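Local coordinates for protein DNA polymerase (Bacillus phage phi29, PDB 2PY5) that catalyses protein-primed replication of the viral genome by processive, strand-displacing DNA synthesis and proofreads its product with a 3'-5' exonuclease activity, at residues A68-I71 with N72-R76; V559-G563 with G564-V568; F526-C530 with A531-D535. The protein carries 2 engineered substitutions. All blocks are in the same frame, centred on the assembly; numbering follows the deposited sequence. Where two conformers were deposited one is given.

Interaction 1: A68-I71 with N72-R76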
loop_
_atom_site.group_PDB
_atom_site.type_symbol
_atom_site.label_atom_id
_atom_site.label_comp_id
_atom_site.label_asym_id
_atom_site.label_seq_id
_atom_site.Cartn_x
_atom_site.Cartn_y
_atom_site.Cartn_z
ATOM N N ALA F 68 -3.461 20.456 1.814
ATOM C CA ALA F 68 -2.513 21.580 1.758
ATOM C C ALA F 68 -3.234 22.902 1.534
ATOM O O ALA F 68 -2.904 23.910 2.169
ATOM C CB ALA F 68 -1.484 21.354 0.675
ATOM N N PHE F 69 -4.237 22.877 0.664
ATOM C CA PHE F 69 -5.020 24.062 0.358
ATOM C C PHE F 69 -5.859 24.499 1.552
ATOM O O PHE F 69 -5.955 25.696 1.856
ATOM C CB PHE F 69 -5.869 23.857 -0.904
ATOM C CG PHE F 69 -5.048 23.721 -2.147
ATOM C CD1 PHE F 69 -4.454 22.501 -2.492
ATOM C CD2 PHE F 69 -4.817 24.815 -2.969
ATOM C CE1 PHE F 69 -3.656 22.404 -3.637
ATOM C CE2 PHE F 69 -4.054 24.685 -4.094
ATOM C CZ PHE F 69 -3.489 23.484 -4.432
ATOM N N ILE F 70 -6.446 23.520 2.250
ATOM C CA ILE F 70 -7.266 23.775 3.419
ATOM C C ILE F 70 -6.452 24.389 4.541
ATOM O O ILE F 70 -6.865 25.373 5.146
ATOM C CB ILE F 70 -7.945 22.455 3.874
ATOM C CG1 ILE F 70 -9.000 22.025 2.863
ATOM C CG2 ILE F 70 -8.558 22.570 5.268
ATOM C CD1 ILE F 70 -9.441 20.610 3.016
ATOM N N ILE F 71 -5.279 23.821 4.818
ATOM C CA ILE F 71 -4.424 24.337 5.896
ATOM C C ILE F 71 -3.873 25.733 5.555
ATOM O O ILE F 71 -3.822 26.609 6.427
ATOM C CB ILE F 71 -3.345 23.330 6.328
ATOM C CG1 ILE F 71 -4.017 22.092 6.930
ATOM C CG2 ILE F 71 -2.437 23.944 7.402
ATOM C CD1 ILE F 71 -3.036 21.006 7.337
ATOM N N ASN F 72 -3.458 25.933 4.301
ATOM C CA ASN F 72 -3.074 27.272 3.857
ATOM C C ASN F 72 -4.188 28.288 4.141
ATOM O O ASN F 72 -3.928 29.401 4.564
ATOM C CB ASN F 72 -2.723 27.279 2.363
ATOM C CG ASN F 72 -1.259 26.963 2.103
ATOM O OD1 ASN F 72 -0.876 25.780 1.937
ATOM N ND2 ASN F 72 -0.438 27.977 2.097
ATOM N N TRP F 73 -5.439 27.903 3.915
ATOM C CA TRP F 73 -6.557 28.816 4.179
ATOM C C TRP F 73 -6.727 29.048 5.681
ATOM O O TRP F 73 -6.838 30.183 6.128
ATOM C CB TRP F 73 -7.857 28.275 3.582
ATOM C CG TRP F 73 -9.033 29.214 3.699
ATOM C CD1 TRP F 73 -9.460 30.107 2.755
ATOM C CD2 TRP F 73 -9.924 29.364 4.819
ATOM N NE1 TRP F 73 -10.541 30.797 3.209
ATOM C CE2 TRP F 73 -10.857 30.369 4.471
ATOM C CE3 TRP F 73 -10.029 28.754 6.072
ATOM C CZ2 TRP F 73 -11.875 30.774 5.331
ATOM C CZ3 TRP F 73 -11.040 29.141 6.920
ATOM C CH2 TRP F 73 -11.946 30.164 6.555
ATOM N N LEU F 74 -6.718 27.958 6.456
ATOM C CA LEU F 74 -6.931 28.053 7.885
ATOM C C LEU F 74 -5.942 29.032 8.500
ATOM O O LEU F 74 -6.326 29.900 9.254
ATOM C CB LEU F 74 -6.831 26.668 8.553
ATOM C CG LEU F 74 -7.989 25.724 8.254
ATOM C CD1 LEU F 74 -7.600 24.302 8.628
ATOM C CD2 LEU F 74 -9.249 26.131 9.015
ATOM N N GLU F 75 -4.665 28.888 8.131
ATOM C CA GLU F 75 -3.581 29.710 8.678
ATOM C C GLU F 75 -3.711 31.188 8.336
ATOM O O GLU F 75 -3.167 32.024 9.053
ATOM C CB GLU F 75 -2.234 29.174 8.188
ATOM C CG GLU F 75 -1.863 27.822 8.822
ATOM C CD GLU F 75 -1.349 27.965 10.238
ATOM O OE1 GLU F 75 -0.758 29.027 10.559
ATOM O OE2 GLU F 75 -1.499 27.010 11.038
ATOM N N ARG F 76 -4.412 31.510 7.245
ATOM C CA ARG F 76 -4.616 32.904 6.843
ATOM C C ARG F 76 -5.956 33.484 7.280
ATOM O O ARG F 76 -6.236 34.664 7.054
ATOM C CB ARG F 76 -4.479 33.017 5.328
ATOM C CG ARG F 76 -3.059 32.794 4.822
ATOM C CD ARG F 76 -3.066 32.741 3.332
ATOM N NE ARG F 76 -1.716 32.731 2.760
ATOM C CZ ARG F 76 -0.961 31.637 2.673
ATOM N NH1 ARG F 76 -1.388 30.470 3.114
ATOM N NH2 ARG F 76 0.241 31.714 2.132
#
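On helix 63-76 of the exonuclease region, Ile70 turns its CG2 branch trans to the backbone N while CG1 stays beside that N (chi1 -69°), and Leu74, one helical turn on, sets CG beside its own N and trans to its carbonyl carbon (chi1 -71°). The two side chains therefore run alongside each other in the same direction, and Ile70 CG2 meets Leu74 CD1 at 3.9 Å. This is an i to i+4 apolar pair of an alpha-helix, and the backbone beneath it is the regular alpha-helical ladder: the amides of Asn72, Trp73, Leu74 and Glu75 donate to the carbonyls of Ala68, Phe69, Ile70 and Ile71. The third rung is the shortest, with Leu74 N 2.9 Å from Ile70 O. Leu74 CG rests against the same oxygen at 3.3 Å, so the carbonyl is gripped by the amide and flanked by the leucine side chain.

The next pair round the helix repeats the scheme more loosely. Ile71 CG2 runs beside the Glu75 chain, 4.2 Å from Glu75 CG, and that methylene lies 3.3 Å from Ile71 O; the carboxylate beyond it is hydrogen-bonded to Tyr90. Ile70, Ile71 and Leu74 bury this side of the helix against strand 100-110. The Trp73 ring lies against helix 44-54, and its NE1 bonds to Asp45. Arg76 instead turns to the TPR2 region, where its NH2 bonds to Gly410 O.

Arg76 also folds back along the helix: its NH1 gives a hydrogen bond of 3.1 Å to Asn72 O, the oxygen lying in the guanidinium plane although the nitrogen stands 38° above the plane of the Asn72 carbonyl.

Interaction 2: V559-G563 with G564-V568. With nucleotides of chain A; nucleotides of chain B.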
loop_
_atom_site.group_PDB
_atom_site.type_symbol
_atom_site.label_atom_id
_atom_site.label_comp_id
_atom_site.label_asym_id
_atom_site.label_seq_id
_atom_site.Cartn_x
_atom_site.Cartn_y
_atom_site.Cartn_z
ATOM N N VAL F 559 5.171 20.056 -4.793
ATOM C CA VAL F 559 5.966 21.090 -4.167
ATOM C C VAL F 559 5.023 21.973 -3.349
ATOM O O VAL F 559 4.006 22.437 -3.871
ATOM C CB VAL F 559 6.686 21.956 -5.238
ATOM C CG1 VAL F 559 7.502 23.065 -4.586
ATOM C CG2 VAL F 559 7.547 21.065 -6.132
ATOM N N GLN F 560 5.349 22.210 -2.075
ATOM C CA GLN F 560 4.606 23.184 -1.277
ATOM C C GLN F 560 5.012 24.594 -1.695
ATOM O O GLN F 560 6.202 24.953 -1.675
ATOM C CB GLN F 560 4.854 23.054 0.226
ATOM C CG GLN F 560 4.533 21.680 0.836
ATOM C CD GLN F 560 3.039 21.352 0.984
ATOM O OE1 GLN F 560 2.679 20.189 1.225
ATOM N NE2 GLN F 560 2.191 22.323 0.833
ATOM N N VAL F 561 4.006 25.374 -2.061
ATOM C CA VAL F 561 4.138 26.773 -2.418
ATOM C C VAL F 561 3.088 27.596 -1.639
ATOM O O VAL F 561 2.201 27.021 -0.997
ATOM C CB VAL F 561 3.936 26.948 -3.949
ATOM C CG1 VAL F 561 4.961 26.132 -4.717
ATOM C CG2 VAL F 561 2.504 26.517 -4.348
ATOM N N PRO F 562 3.177 28.938 -1.670
ATOM C CA PRO F 562 2.123 29.719 -1.037
ATOM C C PRO F 562 0.745 29.342 -1.622
ATOM O O PRO F 562 0.553 29.360 -2.838
ATOM C CB PRO F 562 2.525 31.173 -1.348
ATOM C CG PRO F 562 3.992 31.088 -1.557
ATOM C CD PRO F 562 4.231 29.798 -2.233
ATOM N N GLY F 563 -0.165 28.949 -0.751
ATOM C CA GLY F 563 -1.514 28.571 -1.151
ATOM C C GLY F 563 -1.806 27.092 -1.189
ATOM O O GLY F 563 -2.936 26.677 -0.987
ATOM N N GLY F 564 -0.802 26.265 -1.455
ATOM C CA GLY F 564 -1.022 24.849 -1.517
ATOM C C GLY F 564 0.115 24.082 -2.141
ATOM O O GLY F 564 1.279 24.419 -1.949
ATOM N N VAL F 565 -0.233 23.091 -2.938
ATOM C CA VAL F 565 0.728 22.204 -3.587
ATOM C C VAL F 565 0.569 22.339 -5.099
ATOM O O VAL F 565 -0.548 22.270 -5.604
ATOM C CB VAL F 565 0.534 20.711 -3.194
ATOM C CG1 VAL F 565 1.301 19.770 -4.150
ATOM C CG2 VAL F 565 0.979 20.482 -1.762
ATOM N N VAL F 566 1.692 22.509 -5.795
ATOM C CA VAL F 566 1.736 22.363 -7.251
ATOM C C VAL F 566 2.452 21.069 -7.595
ATOM O O VAL F 566 3.496 20.760 -7.026
ATOM C CB VAL F 566 2.464 23.545 -7.917
ATOM C CG1 VAL F 566 2.685 23.284 -9.411
ATOM C CG2 VAL F 566 1.678 24.803 -7.698
ATOM N N LEU F 567 1.884 20.321 -8.532
ATOM C CA LEU F 567 2.496 19.121 -9.071
ATOM C C LEU F 567 3.320 19.562 -10.266
ATOM O O LEU F 567 2.770 19.932 -11.306
ATOM C CB LEU F 567 1.424 18.121 -9.480
ATOM C CG LEU F 567 0.590 17.605 -8.295
ATOM C CD1 LEU F 567 -0.557 16.727 -8.759
ATOM C CD2 LEU F 567 1.507 16.841 -7.356
ATOM N N VAL F 568 4.633 19.623 -10.072
ATOM C CA VAL F 568 5.560 20.085 -11.105
ATOM C C VAL F 568 6.059 18.880 -11.868
ATOM O O VAL F 568 6.454 17.888 -11.256
ATOM C CB VAL F 568 6.760 20.807 -10.463
ATOM C CG1 VAL F 568 7.776 21.238 -11.519
ATOM C CG2 VAL F 568 6.293 22.006 -9.669
ATOM P P DT A 7 -7.325 15.334 -9.403
ATOM O OP1 DT A 7 -8.776 15.578 -9.408
ATOM O OP2 DT A 7 -6.727 14.415 -10.393
ATOM O "O5'" DT A 7 -6.523 16.706 -9.572
ATOM C "C5'" DT A 7 -6.740 17.801 -8.696
ATOM C "C4'" DT A 7 -5.849 18.945 -9.147
ATOM O "O4'" DT A 7 -4.473 18.518 -9.119
ATOM C "C3'" DT A 7 -6.063 19.438 -10.580
ATOM O "O3'" DT A 7 -7.115 20.407 -10.682
ATOM C "C2'" DT A 7 -4.714 20.083 -10.861
ATOM C "C1'" DT A 7 -3.738 19.176 -10.134
ATOM N N1 DT A 7 -3.074 18.147 -11.014
ATOM C C2 DT A 7 -1.947 18.534 -11.696
ATOM O O2 DT A 7 -1.475 19.655 -11.627
ATOM N N3 DT A 7 -1.378 17.561 -12.469
ATOM C C4 DT A 7 -1.814 16.261 -12.623
ATOM O O4 DT A 7 -1.217 15.464 -13.355
ATOM C C5 DT A 7 -3.002 15.915 -11.883
ATOM C C7 DT A 7 -3.560 14.526 -11.974
ATOM C C6 DT A 7 -3.577 16.857 -11.115
ATOM P P DT B 5 10.135 15.137 5.905
ATOM O OP1 DT B 5 11.488 14.525 5.808
ATOM O OP2 DT B 5 9.595 15.553 7.219
ATOM O "O5'" DT B 5 10.101 16.451 4.990
ATOM C "C5'" DT B 5 10.617 16.425 3.670
ATOM C "C4'" DT B 5 9.992 17.528 2.838
ATOM O "O4'" DT B 5 8.601 17.229 2.565
ATOM C "C3'" DT B 5 9.975 18.908 3.480
ATOM O "O3'" DT B 5 10.170 19.882 2.467
ATOM C "C2'" DT B 5 8.584 19.012 4.101
ATOM C "C1'" DT B 5 7.768 18.268 3.059
ATOM N N1 DT B 5 6.550 17.569 3.557
ATOM C C2 DT B 5 5.350 17.742 2.897
ATOM O O2 DT B 5 5.169 18.449 1.896
ATOM N N3 DT B 5 4.326 17.009 3.454
ATOM C C4 DT B 5 4.376 16.174 4.556
ATOM O O4 DT B 5 3.379 15.566 4.934
ATOM C C5 DT B 5 5.660 16.034 5.182
ATOM C C7 DT B 5 5.843 15.158 6.378
ATOM C C6 DT B 5 6.683 16.731 4.659
ATOM P P DT A 6 -6.143 9.912 -7.790
ATOM O OP1 DT A 6 -7.578 9.730 -7.611
ATOM O OP2 DT A 6 -5.497 9.661 -9.083
ATOM O "O5'" DT A 6 -5.775 11.448 -7.489
ATOM C "C5'" DT A 6 -6.442 12.159 -6.459
ATOM C "C4'" DT A 6 -5.762 13.502 -6.329
ATOM O "O4'" DT A 6 -4.388 13.345 -5.937
ATOM C "C3'" DT A 6 -5.703 14.274 -7.642
ATOM O "O3'" DT A 6 -6.923 14.970 -7.891
ATOM C "C2'" DT A 6 -4.509 15.192 -7.416
ATOM C "C1'" DT A 6 -3.622 14.423 -6.444
ATOM N N1 DT A 6 -2.402 13.827 -7.062
ATOM C C2 DT A 6 -1.210 13.962 -6.397
ATOM O O2 DT A 6 -1.090 14.539 -5.335
ATOM N N3 DT A 6 -0.141 13.389 -7.042
ATOM C C4 DT A 6 -0.158 12.697 -8.242
ATOM O O4 DT A 6 0.866 12.215 -8.719
ATOM C C5 DT A 6 -1.450 12.568 -8.867
ATOM C C7 DT A 6 -1.595 11.844 -10.164
ATOM C C6 DT A 6 -2.507 13.136 -8.254
#
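Val559 and Val566, like Val561 and Gly564, form hydrogen-bonded antiparallel pairs, with Gln560 opposite Val565 as the non-hydrogen-bonded pair between them, in a beta hairpin closed by a tight type II turn from Val561 to Gly564. Each hydrogen-bonded pair is joined in both directions. Val561 N reaches Gly564 O at 2.9 Å, whereas the return bond from Gly564 N to Val561 O is longer, 3.1 Å. Pro562 and Gly563 occupy the turn corners, and Gly563 takes the positive phi (103°) of the second corner, where a side chain would press on the preceding carbonyl.

The valines of one face meet diagonally. Val559 CG2 touches Val568 CG2 at 3.9 Å, and Val561 CG2 touches Val566 CG2 at the same distance. With Val561 CG2 set between its own backbone N and carbonyl carbon, this methyl also leans on Gly564 O at 3.4 Å.

On the other face the Gln560 chain bends at chi2 and brings its CD to 3.5 Å from Val565 CG2. Its CG also lies close to O2 of DT5 of chain B, while Leu567 CD1 touches the bases of both DT6 and DT7 of chain A, 3.7 Å from DT6 C2. Val565 and Gln560 rest on Ala68 of helix 63-76, and the Val561-Val566 pair on Cys22.

Leu567 thus meets the thymines of DT6 and DT7 through its methyl groups, an apolar contact that follows the shape of the bases, consistent with the DNA-binding role of the C-terminal region.

Interaction 3: F526-C530 with A531-D535. With nucleotides of chain B.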
loop_
_atom_site.group_PDB
_atom_site.type_symbol
_atom_site.label_atom_id
_atom_site.label_comp_id
_atom_site.label_asym_id
_atom_site.label_seq_id
_atom_site.Cartn_x
_atom_site.Cartn_y
_atom_site.Cartn_z
ATOM N N PHE F 526 1.199 -5.901 -25.071
ATOM C CA PHE F 526 2.454 -5.276 -24.653
ATOM C C PHE F 526 2.280 -4.694 -23.263
ATOM O O PHE F 526 1.497 -3.758 -23.082
ATOM C CB PHE F 526 2.880 -4.194 -25.656
ATOM C CG PHE F 526 4.106 -3.437 -25.237
ATOM C CD1 PHE F 526 5.317 -4.089 -25.085
ATOM C CD2 PHE F 526 4.054 -2.069 -25.000
ATOM C CE1 PHE F 526 6.460 -3.393 -24.698
ATOM C CE2 PHE F 526 5.190 -1.378 -24.613
ATOM C CZ PHE F 526 6.387 -2.042 -24.461
ATOM N N SER F 527 3.013 -5.246 -22.296
ATOM C CA SER F 527 2.885 -4.898 -20.886
ATOM C C SER F 527 4.145 -4.216 -20.351
ATOM O O SER F 527 5.251 -4.715 -20.516
ATOM C CB SER F 527 2.588 -6.160 -20.065
ATOM O OG SER F 527 2.493 -5.884 -18.677
ATOM N N VAL F 528 3.950 -3.090 -19.665
ATOM C CA VAL F 528 5.045 -2.311 -19.104
ATOM C C VAL F 528 4.916 -2.196 -17.574
ATOM O O VAL F 528 3.861 -1.779 -17.074
ATOM C CB VAL F 528 5.040 -0.898 -19.695
ATOM C CG1 VAL F 528 6.281 -0.118 -19.217
ATOM C CG2 VAL F 528 4.985 -0.938 -21.225
ATOM N N LYS F 529 5.984 -2.554 -16.860
ATOM C CA LYS F 529 6.073 -2.424 -15.394
ATOM C C LYS F 529 7.351 -1.681 -15.037
ATOM O O LYS F 529 8.459 -2.082 -15.419
ATOM C CB LYS F 529 6.082 -3.799 -14.730
ATOM C CG LYS F 529 4.849 -4.600 -15.000
ATOM C CD LYS F 529 3.629 -4.011 -14.309
ATOM C CE LYS F 529 2.378 -4.704 -14.771
ATOM N NZ LYS F 529 2.409 -6.144 -14.426
ATOM N N CYS F 530 7.210 -0.563 -14.346
ATOM C CA CYS F 530 8.367 0.221 -13.910
ATOM C C CYS F 530 7.896 1.036 -12.733
ATOM O O CYS F 530 7.002 1.871 -12.877
ATOM C CB CYS F 530 8.920 1.137 -15.015
ATOM S SG CYS F 530 10.450 2.115 -14.558
ATOM N N ALA F 531 8.475 0.748 -11.570
ATOM C CA ALA F 531 8.109 1.420 -10.324
ATOM C C ALA F 531 8.303 2.915 -10.472
ATOM O O ALA F 531 9.349 3.370 -10.937
ATOM C CB ALA F 531 8.949 0.885 -9.172
ATOM N N GLY F 532 7.275 3.673 -10.109
ATOM C CA GLY F 532 7.337 5.124 -10.159
ATOM C C GLY F 532 6.993 5.704 -11.513
ATOM O O GLY F 532 6.789 6.911 -11.628
ATOM N N MET F 533 6.929 4.862 -12.545
ATOM C CA MET F 533 6.580 5.333 -13.877
ATOM C C MET F 533 5.077 5.566 -13.917
ATOM O O MET F 533 4.301 4.691 -13.533
ATOM C CB MET F 533 7.005 4.306 -14.938
ATOM C CG MET F 533 6.923 4.806 -16.345
ATOM S SD MET F 533 7.451 3.588 -17.561
ATOM C CE MET F 533 9.235 3.779 -17.527
ATOM N N THR F 534 4.668 6.754 -14.349
ATOM C CA THR F 534 3.243 7.070 -14.459
ATOM C C THR F 534 2.692 6.428 -15.721
ATOM O O THR F 534 3.455 5.988 -16.574
ATOM C CB THR F 534 2.993 8.574 -14.561
ATOM O OG1 THR F 534 3.501 9.045 -15.813
ATOM C CG2 THR F 534 3.668 9.322 -13.406
ATOM N N ASP F 535 1.368 6.393 -15.848
ATOM C CA ASP F 535 0.728 5.819 -17.037
ATOM C C ASP F 535 1.052 6.603 -18.309
ATOM O O ASP F 535 1.248 6.010 -19.364
ATOM C CB ASP F 535 -0.796 5.718 -16.859
ATOM C CG ASP F 535 -1.201 4.652 -15.858
ATOM O OD1 ASP F 535 -0.485 3.633 -15.725
ATOM O OD2 ASP F 535 -2.252 4.831 -15.203
ATOM O "O5'" DG B 1 14.763 1.428 -10.406
ATOM C "C5'" DG B 1 14.565 2.840 -10.577
ATOM C "C4'" DG B 1 14.179 3.512 -9.274
ATOM O "O4'" DG B 1 12.987 2.890 -8.743
ATOM C "C3'" DG B 1 15.221 3.399 -8.157
ATOM O "O3'" DG B 1 15.987 4.622 -7.972
ATOM C "C2'" DG B 1 14.420 2.959 -6.924
ATOM C "C1'" DG B 1 12.967 3.142 -7.359
ATOM N N9 DG B 1 11.964 2.261 -6.756
ATOM C C8 DG B 1 12.109 0.962 -6.322
ATOM N N7 DG B 1 11.013 0.448 -5.839
ATOM C C5 DG B 1 10.078 1.468 -5.961
ATOM C C6 DG B 1 8.707 1.505 -5.604
ATOM O O6 DG B 1 8.023 0.607 -5.090
ATOM N N1 DG B 1 8.126 2.738 -5.901
ATOM C C2 DG B 1 8.778 3.807 -6.470
ATOM N N2 DG B 1 8.048 4.914 -6.681
ATOM N N3 DG B 1 10.063 3.785 -6.809
ATOM C C4 DG B 1 10.647 2.590 -6.528
HETATM O O HOH W 1 3.884 2.461 -12.145
#
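Cys530 and Met533 are joined first by hydrogen bonding. At the end of strand 523-530 the chain reverses in a type II beta turn, closed by Met533 N, which donates to Cys530 O at 3.0 Å. A water bridges the same turn: it donates to Met533 O at 2.7 Å and, at a longer 3.3 Å, to Cys530 O, so the cysteine carbonyl receives two donors. Gly532 holds the corner with positive phi (85°), a conformation in which a side chain would run into the preceding carbonyl. Beyond the turn Thr534 serves as the N-cap of helix 535-538.

The apolar contacts bring the Met533 side chain back against the end of the strand. Met533 is extended, with CG trans to its backbone N, until the bend at chi3 (-82°) folds its methyl back over the cysteine, placing CE 3.7 Å from Cys530 CB. Met533 CB meanwhile sits 3.2 Å from Cys530 O. Met533 SD comes within 4.2 Å of Val528 CG1. Phe572 of strand 564-573 packs against both Cys530 and Met533, linking the turn to the C-terminal hairpin. On the strand itself the side chain of Lys529, a residue known to stabilise the primer terminus at the polymerisation site, lies beside Tyr500.

Contacts with DNA are made by the two corner residues of the turn. The Ala531 methyl lies over the face of the purine of DG1 of chain B, 3.5 Å from DG1 C5, while Gly532 CA approaches the exocyclic N2 of that guanine at 3.6 Å. With one methyl against the purine face and a glycine CA beside the amino group, the turn offers DG1 a small, smooth surface, and its backbone itself meets the edge of the base by van der Waals contact.

Along the chain, interaction 1 comes first, in the exonuclease region, followed by interaction 3 and then interaction 2. In space interactions 1 and 2 are neighbours, their centres 12 Å apart: the hairpin tip lies on helix 63-76, with Phe69 packed against Gly563 and Val565. Interaction 3 is separate, its centre 26 Å from that of interaction 2 and 35 Å from that of interaction 1. The hairpin of strands 551-561 and 564-573 spans this separation, its tip resting on the exonuclease helix while Phe572 packs on the turn at 530-533. C-terminal residues thereby connect exonuclease and polymerisation regions, and interactions 2 and 3 both touch DNA along the way.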